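Long-range contacts in carbonic anhydrase (Geobacillus kaustophilus, PDB 3VNP), which catalyses the reversible hydration of carbon dioxide to hydrogencarbonate as a homotrimeric gamma-class carbonic anhydrase that uses magnesium or zinc: residues T41-D46 and S62-S67; N57-S62 and V80-I85. All coordinates share one frame; numbering follows the deposited sequence.

Interaction 1 (T41-D46 and S62-S67); sequences TVIRGD and SILHQS. With MG (magnesium ion), chain E.
His65 and Asp46 meet on neighbouring rungs of a left-handed parallel beta-helix, the fold of the hexapeptide-repeat proteins to which gamma-class carbonic anhydrases belong. Strands 42-45 and 63-65 run almost exactly parallel and are zipped by three backbone bonds: Val42 N to Ser62 O, Leu64 N to Val42 O and Arg44 N to Leu64 O. The aliphatic side chains pair in register. Ile43 and Leu64 lie side by side among the inward-facing residues, CG2 of Ile43 resting 4.1 Å from CB of Leu64. On the other face CD1 of Ile63 reaches CB of Val42.

Beyond this ladder the contact turns polar. The imidazole of His65 binds magnesium through ND1 at 2.3 Å, a site completed by His87 and by His82 of the second subunit. Its far nitrogen, NE2, donates within the ring plane to the syn lone pair of Asp46 OD2 at 2.8 Å, across planes 80° apart. With the metal on ND1 and this second-shell carboxylate on NE2, the ring is held at both nitrogens, which fixes its rotation. The other oxygen, Asp46 OD1, takes NH1 of Arg44 in a salt bridge of 2.7 Å. The guanidinium, brought back by a bend at chi3 (-69°), lies obliquely over the rim of one ring face, and its NH2 forms a salt bridge with Asp60 of the second subunit. At the turn, Gln66 folds at chi2 (75°) so that NE2 donates a hydrogen bond of 2.7 Å to Arg44 O, while its OE1 accepts the amides of Val47 and Ala48.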
loop_
_atom_site.group_PDB
_atom_site.type_symbol
_atom_site.label_atom_id
_atom_site.label_comp_id
_atom_site.label_asym_id
_atom_site.label_seq_id
_atom_site.Cartn_x
_atom_site.Cartn_y
_atom_site.Cartn_z
ATOM N N THR A 41 -6.301 5.729 4.254
ATOM C CA THR A 41 -7.176 5.146 3.246
ATOM C C THR A 41 -7.649 6.215 2.264
ATOM O O THR A 41 -7.871 7.364 2.644
ATOM C CB THR A 41 -8.396 4.473 3.904
ATOM O OG1 THR A 41 -7.979 3.235 4.490
ATOM C CG2 THR A 41 -9.492 4.212 2.887
ATOM N N VAL A 42 -7.785 5.832 1.001
ATOM C CA VAL A 42 -8.241 6.750 -0.038
ATOM C C VAL A 42 -9.525 6.233 -0.687
ATOM O O VAL A 42 -9.570 5.105 -1.181
ATOM C CB VAL A 42 -7.170 6.933 -1.144
ATOM C CG1 VAL A 42 -7.720 7.793 -2.279
ATOM C CG2 VAL A 42 -5.932 7.570 -0.558
ATOM N N ILE A 43 -10.564 7.063 -0.685
ATOM C CA ILE A 43 -11.848 6.701 -1.276
ATOM C C ILE A 43 -12.258 7.763 -2.300
ATOM O O ILE A 43 -12.911 8.748 -1.948
ATOM C CB ILE A 43 -12.952 6.610 -0.197
ATOM C CG1 ILE A 43 -12.534 5.635 0.906
ATOM C CG2 ILE A 43 -14.258 6.137 -0.825
ATOM C CD1 ILE A 43 -13.516 5.540 2.053
ATOM N N ARG A 44 -11.871 7.569 -3.558
ATOM C CA ARG A 44 -12.210 8.524 -4.610
ATOM C C ARG A 44 -13.483 8.131 -5.365
ATOM O O ARG A 44 -13.497 7.154 -6.105
ATOM C CB ARG A 44 -11.044 8.676 -5.608
ATOM C CG ARG A 44 -9.918 9.584 -5.130
ATOM C CD ARG A 44 -9.110 10.158 -6.290
ATOM N NE ARG A 44 -8.315 9.138 -6.962
ATOM C CZ ARG A 44 -8.390 8.866 -8.262
ATOM N NH1 ARG A 44 -9.228 9.542 -9.037
ATOM N NH2 ARG A 44 -7.633 7.912 -8.788
ATOM N N GLY A 45 -14.550 8.900 -5.174
ATOM C CA GLY A 45 -15.799 8.604 -5.858
ATOM C C GLY A 45 -15.980 9.509 -7.055
ATOM O O GLY A 45 -16.918 10.298 -7.127
ATOM N N ASP A 46 -15.080 9.392 -8.015
ATOM C CA ASP A 46 -15.169 10.260 -9.170
ATOM C C ASP A 46 -15.402 9.536 -10.490
ATOM O O ASP A 46 -15.347 10.153 -11.548
ATOM C CB ASP A 46 -13.917 11.143 -9.228
ATOM C CG ASP A 46 -12.638 10.332 -9.196
ATOM O OD1 ASP A 46 -11.589 10.884 -8.804
ATOM O OD2 ASP A 46 -12.683 9.139 -9.570
ATOM N N SER A 62 -5.990 1.563 2.575
ATOM C CA SER A 62 -6.744 0.922 1.507
ATOM C C SER A 62 -7.081 1.913 0.399
ATOM O O SER A 62 -7.033 3.134 0.588
ATOM C CB SER A 62 -8.024 0.305 2.052
ATOM O OG SER A 62 -7.712 -0.711 2.981
ATOM N N ILE A 63 -7.407 1.378 -0.768
ATOM C CA ILE A 63 -7.768 2.216 -1.893
ATOM C C ILE A 63 -9.120 1.766 -2.436
ATOM O O ILE A 63 -9.292 0.607 -2.831
ATOM C CB ILE A 63 -6.736 2.121 -3.038
ATOM C CG1 ILE A 63 -5.313 2.248 -2.489
ATOM C CG2 ILE A 63 -7.009 3.216 -4.063
ATOM C CD1 ILE A 63 -5.056 3.536 -1.722
ATOM N N LEU A 64 -10.080 2.683 -2.438
ATOM C CA LEU A 64 -11.407 2.395 -2.964
ATOM C C LEU A 64 -11.656 3.280 -4.178
ATOM O O LEU A 64 -11.569 4.504 -4.089
ATOM C CB LEU A 64 -12.478 2.629 -1.892
ATOM C CG LEU A 64 -12.720 1.417 -0.973
ATOM C CD1 LEU A 64 -11.416 1.017 -0.282
ATOM C CD2 LEU A 64 -13.800 1.742 0.056
ATOM N N HIS A 65 -11.931 2.655 -5.320
ATOM C CA HIS A 65 -12.201 3.396 -6.544
ATOM C C HIS A 65 -13.181 2.619 -7.430
ATOM O O HIS A 65 -13.659 1.548 -7.057
ATOM C CB HIS A 65 -10.901 3.661 -7.314
ATOM C CG HIS A 65 -10.992 4.804 -8.279
ATOM N ND1 HIS A 65 -10.270 4.850 -9.451
ATOM C CD2 HIS A 65 -11.717 5.946 -8.242
ATOM C CE1 HIS A 65 -10.547 5.969 -10.096
ATOM N NE2 HIS A 65 -11.423 6.652 -9.384
ATOM N N GLN A 66 -13.477 3.154 -8.607
ATOM C CA GLN A 66 -14.411 2.489 -9.497
ATOM C C GLN A 66 -14.035 2.622 -10.966
ATOM O O GLN A 66 -13.251 3.495 -11.351
ATOM C CB GLN A 66 -15.831 3.059 -9.322
ATOM C CG GLN A 66 -16.203 3.550 -7.928
ATOM C CD GLN A 66 -15.554 4.879 -7.598
ATOM O OE1 GLN A 66 -15.492 5.771 -8.441
ATOM N NE2 GLN A 66 -15.080 5.026 -6.367
ATOM N N SER A 67 -14.596 1.723 -11.769
ATOM C CA SER A 67 -14.435 1.740 -13.217
ATOM C C SER A 67 -15.819 2.256 -13.677
ATOM O O SER A 67 -16.812 2.138 -12.938
ATOM C CB SER A 67 -14.144 0.330 -13.756
ATOM O OG SER A 67 -15.147 -0.597 -13.384
HETATM MG MG MG E . -9.039 3.266 -10.643
HETATM O O HOH W 1 -8.309 4.341 -12.700
#

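Interaction 2 (N57-S62 and V80-I85); sequences NIQDNS and VGHQVI. With MG (magnesium ion), chain G.
Gln59 and His82 face each other where two successive coils of the helix turn a corner, held first by the backbone. Val80 N donates to Asn57 O and Gln59 N to Val80 O, the pattern of a parallel bridge centred on Ile58 and Val80. Past the corner, Gln83 N reaches Asp60 O at 2.6 Å, and the CA of Gln83 makes a CH-O contact of 3.3 Å with Asn61 O. Asn61 and Gln83 both have positive phi, consistent with the two corners bending alike.

One side-chain hydroxyl stitches the bend. Ser62 OG lies beside its own backbone N (chi1 -63°), where it donates to Gln59 O at 2.8 Å and accepts the amide of Val84 at 3.1 Å in an almost straight bond. It thus satisfies a carbonyl of its own coil and an N-H of the next.

Apolar contact centres on Val80, which lies beside Ile58 and points the same way, CG2 of Val80 being 4.1 Å from CG1 of Ile58.

The remaining contacts surround the imidazole of His82. Gln59, extended beyond CG, sets its OE1 over the centre of one ring face, 3.0 Å above the plane, with the amide and ring planes 80° apart. The carboxylate of Asp60 runs alongside, modelled nearly coplanar with the ring though its OD2 is less surely placed; its principal partner is Arg44 of the third subunit. His82 NE2 binds magnesium at 2.5 Å, together with His65 and His87 of that subunit. A three-histidine metal centre shared across a subunit interface is the hallmark of the gamma-class carbonic anhydrase active site.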
loop_
_atom_site.group_PDB
_atom_site.type_symbol
_atom_site.label_atom_id
_atom_site.label_comp_id
_atom_site.label_asym_id
_atom_site.label_seq_id
_atom_site.Cartn_x
_atom_site.Cartn_y
_atom_site.Cartn_z
ATOM N N ASN A 57 -15.723 -1.620 8.586
ATOM C CA ASN A 57 -14.385 -1.108 8.876
ATOM C C ASN A 57 -13.494 -1.311 7.665
ATOM O O ASN A 57 -13.375 -2.416 7.141
ATOM C CB ASN A 57 -13.750 -1.758 10.116
ATOM C CG ASN A 57 -13.411 -3.219 9.919
ATOM O OD1 ASN A 57 -14.191 -4.106 10.280
ATOM N ND2 ASN A 57 -12.240 -3.483 9.344
ATOM N N ILE A 58 -12.909 -0.215 7.201
ATOM C CA ILE A 58 -12.006 -0.225 6.062
ATOM C C ILE A 58 -10.645 0.152 6.637
ATOM O O ILE A 58 -10.353 1.325 6.876
ATOM C CB ILE A 58 -12.474 0.784 5.001
ATOM C CG1 ILE A 58 -13.811 0.306 4.423
ATOM C CG2 ILE A 58 -11.433 0.926 3.896
ATOM C CD1 ILE A 58 -14.421 1.249 3.425
ATOM N N GLN A 59 -9.823 -0.864 6.873
ATOM C CA GLN A 59 -8.517 -0.672 7.483
ATOM C C GLN A 59 -7.457 0.110 6.711
ATOM O O GLN A 59 -7.585 0.368 5.513
ATOM C CB GLN A 59 -7.980 -2.031 7.949
ATOM C CG GLN A 59 -8.735 -2.555 9.174
ATOM C CD GLN A 59 -8.423 -3.997 9.505
ATOM O OE1 GLN A 59 -7.259 -4.389 9.600
ATOM N NE2 GLN A 59 -9.468 -4.801 9.691
ATOM N N ASP A 60 -6.426 0.494 7.459
ATOM C CA ASP A 60 -5.281 1.292 7.024
ATOM C C ASP A 60 -4.731 1.113 5.620
ATOM O O ASP A 60 -4.541 -0.005 5.148
ATOM C CB ASP A 60 -4.151 1.085 8.026
ATOM C CG ASP A 60 -4.652 1.086 9.462
ATOM O OD1 ASP A 60 -4.795 2.178 10.067
ATOM O OD2 ASP A 60 -4.924 -0.016 9.979
ATOM N N ASN A 61 -4.469 2.240 4.965
ATOM C CA ASN A 61 -3.896 2.257 3.624
ATOM C C ASN A 61 -4.665 1.565 2.513
ATOM O O ASN A 61 -4.054 1.027 1.592
ATOM C CB ASN A 61 -2.491 1.666 3.662
ATOM C CG ASN A 61 -1.504 2.583 4.316
ATOM O OD1 ASN A 61 -1.159 3.633 3.767
ATOM N ND2 ASN A 61 -1.036 2.203 5.502
ATOM N N SER A 62 -5.990 1.563 2.575
ATOM C CA SER A 62 -6.744 0.922 1.507
ATOM C C SER A 62 -7.081 1.913 0.399
ATOM O O SER A 62 -7.033 3.134 0.588
ATOM C CB SER A 62 -8.024 0.305 2.052
ATOM O OG SER A 62 -7.712 -0.711 2.981
ATOM N N VAL A 80 -12.752 -4.863 6.016
ATOM C CA VAL A 80 -11.773 -4.744 4.944
ATOM C C VAL A 80 -10.402 -4.600 5.600
ATOM O O VAL A 80 -10.106 -3.596 6.256
ATOM C CB VAL A 80 -12.055 -3.515 4.034
ATOM C CG1 VAL A 80 -10.986 -3.411 2.953
ATOM C CG2 VAL A 80 -13.428 -3.652 3.377
ATOM N N GLY A 81 -9.577 -5.626 5.430
ATOM C CA GLY A 81 -8.251 -5.635 6.019
ATOM C C GLY A 81 -7.305 -4.556 5.522
ATOM O O GLY A 81 -7.581 -3.847 4.553
ATOM N N HIS A 82 -6.171 -4.450 6.200
ATOM C CA HIS A 82 -5.156 -3.465 5.880
ATOM C C HIS A 82 -4.741 -3.458 4.421
ATOM O O HIS A 82 -4.674 -4.500 3.778
ATOM C CB HIS A 82 -3.901 -3.720 6.713
ATOM C CG HIS A 82 -4.136 -3.726 8.188
ATOM N ND1 HIS A 82 -4.456 -2.587 8.895
ATOM C CD2 HIS A 82 -4.062 -4.727 9.096
ATOM C CE1 HIS A 82 -4.567 -2.886 10.176
ATOM N NE2 HIS A 82 -4.332 -4.178 10.326
ATOM N N GLN A 83 -4.452 -2.266 3.916
ATOM C CA GLN A 83 -3.963 -2.101 2.563
ATOM C C GLN A 83 -4.663 -2.967 1.524
ATOM O O GLN A 83 -4.036 -3.795 0.863
ATOM C CB GLN A 83 -2.465 -2.390 2.562
ATOM C CG GLN A 83 -1.782 -2.315 1.217
ATOM C CD GLN A 83 -0.344 -2.812 1.277
ATOM O OE1 GLN A 83 0.113 -3.517 0.374
ATOM N NE2 GLN A 83 0.376 -2.443 2.336
ATOM N N VAL A 84 -5.969 -2.781 1.382
ATOM C CA VAL A 84 -6.719 -3.527 0.393
ATOM C C VAL A 84 -7.144 -2.602 -0.742
ATOM O O VAL A 84 -7.382 -1.408 -0.537
ATOM C CB VAL A 84 -7.986 -4.177 1.003
ATOM C CG1 VAL A 84 -8.974 -4.577 -0.111
ATOM C CG2 VAL A 84 -7.596 -5.404 1.805
ATOM N N ILE A 85 -7.217 -3.161 -1.942
ATOM C CA ILE A 85 -7.665 -2.409 -3.100
ATOM C C ILE A 85 -9.051 -2.951 -3.465
ATOM O O ILE A 85 -9.229 -4.153 -3.650
ATOM C CB ILE A 85 -6.731 -2.601 -4.312
ATOM C CG1 ILE A 85 -5.361 -1.988 -4.025
ATOM C CG2 ILE A 85 -7.351 -1.962 -5.545
ATOM C CD1 ILE A 85 -4.353 -2.155 -5.163
HETATM MG MG MG G . -4.948 -6.181 11.714
HETATM O O HOH W 2 -7.275 -6.586 12.513
#

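In the fold
From the N terminus the chain winds through successive coils, and each contact joins one coil to the next. Segment 41-46 comes first, then 57-62, whose end at Ser62 opens the partner segment 62-67; the chain then goes round again to 80-85. Interaction 1 closes the loop from 41-46 to 62-67, and interaction 2 the loop from 57-62 to 80-85, so the two cross. Interaction 1 belongs to one wall of the helix, interaction 2 to the corner leading into it; Ile63 N and Val84 O, 2.8 Å apart, probably continue the ladder between them. Their histidines serve different magnesium ions, at interfaces with different subunits, so together they tie the helix to both neighbours.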